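Local coordinates for aerolysin-like protein (Bombina maxima, PDB 6LH8) that probably belongs to the aerolysin-like pore-forming proteins, a family linked in this toad to endolysosome modulation and regulation by a paralog, at residues V19-V22 and D23-V26. Residues are numbered along the deposited sequence; the frame is centred on the assembly and turned at random.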
ATOM      1  N   VAL A  19      -8.044  -2.157  -9.639  1.00 17.82           N
ATOM      2  CA  VAL A  19      -7.234  -1.227 -10.408  1.00 19.15           C
ATOM      3  C   VAL A  19      -7.963   0.107 -10.376  1.00 19.96           C
ATOM      4  O   VAL A  19      -9.075   0.247 -10.909  1.00 18.71           O
ATOM      5  CB  VAL A  19      -6.998  -1.706 -11.846  1.00 19.32           C
ATOM      6  CG1 VAL A  19      -6.153  -0.664 -12.595  1.00 21.02           C
ATOM      7  CG2 VAL A  19      -6.316  -3.057 -11.838  1.00 23.06           C
ATOM      8  N   VAL A  20      -7.348   1.088  -9.725  1.00 19.11           N
ATOM      9  CA  VAL A  20      -7.989   2.365  -9.430  1.00 18.01           C
ATOM     10  C   VAL A  20      -7.535   3.398 -10.452  1.00 20.58           C
ATOM     11  O   VAL A  20      -6.328   3.585 -10.656  1.00 19.14           O
ATOM     12  CB  VAL A  20      -7.639   2.828  -8.004  1.00 21.33           C
ATOM     13  CG1 VAL A  20      -8.257   4.187  -7.703  1.00 25.91           C
ATOM     14  CG2 VAL A  20      -8.080   1.767  -6.975  1.00 24.96           C
ATOM     15  N   LYS A  21      -8.492   4.093 -11.070  1.00 21.61           N
ATOM     16  CA  LYS A  21      -8.169   5.261 -11.890  1.00 19.55           C
ATOM     17  C   LYS A  21      -7.909   6.434 -10.953  1.00 21.34           C
ATOM     18  O   LYS A  21      -8.835   6.953 -10.315  1.00 23.23           O
ATOM     19  CB  LYS A  21      -9.290   5.576 -12.876  1.00 22.59           C
ATOM     20  CG  LYS A  21      -8.987   6.806 -13.769  1.00 18.22           C
ATOM     21  CD  LYS A  21     -10.108   7.007 -14.770  1.00 24.63           C
ATOM     22  CE  LYS A  21      -9.854   8.208 -15.664  1.00 28.07           C
ATOM     23  NZ  LYS A  21     -10.991   8.398 -16.620  1.00 31.38           N
ATOM     24  N   VAL A  22      -6.649   6.850 -10.861  1.00 21.96           N
ATOM     25  CA  VAL A  22      -6.288   7.953  -9.976  1.00 20.65           C
ATOM     26  C   VAL A  22      -6.693   9.294 -10.588  1.00 24.61           C
ATOM     27  O   VAL A  22      -7.180  10.191  -9.883  1.00 25.14           O
ATOM     28  CB  VAL A  22      -4.779   7.886  -9.667  1.00 24.79           C
ATOM     29  CG1 VAL A  22      -4.316   9.132  -8.922  1.00 27.00           C
ATOM     30  CG2 VAL A  22      -4.468   6.616  -8.863  1.00 23.68           C
ATOM     31  N   ASP A  23      -6.506   9.457 -11.895  1.00 20.63           N
ATOM     32  CA  ASP A  23      -6.802  10.722 -12.565  1.00 22.02           C
ATOM     33  C   ASP A  23      -6.688  10.517 -14.068  1.00 26.16           C
ATOM     34  O   ASP A  23      -6.151   9.508 -14.533  1.00 23.06           O
ATOM     35  CB  ASP A  23      -5.856  11.847 -12.107  1.00 24.83           C
ATOM     36  CG  ASP A  23      -6.424  13.238 -12.387  1.00 24.60           C
ATOM     37  OD1 ASP A  23      -7.609  13.332 -12.759  1.00 23.15           O
ATOM     38  OD2 ASP A  23      -5.695  14.236 -12.221  1.00 27.89           O
ATOM     39  N   GLU A  24      -7.198  11.500 -14.821  1.00 22.77           N
ATOM     40  CA  GLU A  24      -6.968  11.624 -16.252  1.00 25.28           C
ATOM     41  C   GLU A  24      -6.562  13.061 -16.575  1.00 27.81           C
ATOM     42  O   GLU A  24      -7.004  14.008 -15.918  1.00 29.76           O
ATOM     43  CB  GLU A  24      -8.204  11.236 -17.066  1.00 27.75           C
ATOM     44  CG  GLU A  24      -9.426  12.102 -16.804  1.00 30.41           C
ATOM     45  CD  GLU A  24     -10.548  11.851 -17.800  1.00 38.95           C
ATOM     46  OE1 GLU A  24     -10.620  10.729 -18.354  1.00 37.24           O
ATOM     47  OE2 GLU A  24     -11.363  12.780 -18.018  1.00 39.16           O
ATOM     48  N   MET A  25      -5.693  13.213 -17.576  1.00 29.31           N
ATOM     49  CA  MET A  25      -5.301  14.526 -18.089  1.00 28.66           C
ATOM     50  C   MET A  25      -5.451  14.506 -19.605  1.00 30.51           C
ATOM     51  O   MET A  25      -4.914  13.609 -20.260  1.00 33.41           O
ATOM     52  CB  MET A  25      -3.848  14.871 -17.711  1.00 32.00           C
ATOM     53  CG  MET A  25      -3.498  14.708 -16.231  1.00 32.95           C
ATOM     54  SD  MET A  25      -1.727  14.849 -15.859  1.00 31.80           S
ATOM     55  CE  MET A  25      -1.521  16.626 -15.911  1.00 34.82           C
ATOM     56  N   VAL A  26      -6.163  15.492 -20.170  1.00 36.81           N
ATOM     57  CA  VAL A  26      -6.443  15.496 -21.604  1.00 41.12           C
ATOM     58  C   VAL A  26      -5.916  16.772 -22.260  1.00 42.25           C
ATOM     59  O   VAL A  26      -5.878  17.841 -21.642  1.00 37.09           O
ATOM     60  CB  VAL A  26      -7.952  15.323 -21.883  1.00 41.07           C
ATOM     61  CG1 VAL A  26      -8.718  16.604 -21.577  1.00 45.78           C
ATOM     62  CG2 VAL A  26      -8.173  14.893 -23.317  1.00 47.75           C
TER
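With all four side-chain torsions near trans, Lys21 reaches out as a fully extended rod from the backbone and carries its ammonium to Glu24, whose CG instead stands between its own backbone N and carbonyl carbon (chi1 61°) before the rest of the chain straightens. The two side chains meet at an oblique angle, and Lys21 NZ donates a hydrogen bond to Glu24 OE1 at 2.9 Å, forming a salt bridge. The nitrogen comes from above the carboxylate, 51° out of its plane. The aliphatic shafts touch as well, Lys21 CE lying 3.7 Å from Glu24 CB. Long, flexible chains with charged ends suit these exposed positions, where methylenes can pack while the charges remain near solvent.

Ordinary strand alternation would put residues three apart on opposite faces. Here the extra residue of a bulge restores them to one face: Val22 turns its backbone to a psi of -40°, and both Val22 and Asp23 pair with Leu115 of the neighbouring strand 110-130. Val22, compact and branched at CB, packs against Phe44 of strand 41-53. The short side chain of Asp23 keeps its carboxylate near the main chain, where OD1 can meet the N-H of the next residue. The main grip on this group is the salt bridge from OD2 to Arg42 NH1 of strand 41-53; the lesser one is a weak, bent hydrogen bond from Glu24 N to Asp23 OD1 at 2.8 Å.

The arrangement is a classic beta bulge in the outermost strand 4-28 of an antiparallel sheet, part of the elongated, strand-rich architecture of aerolysin-like proteins, with an exposed ion pair set across the bulge.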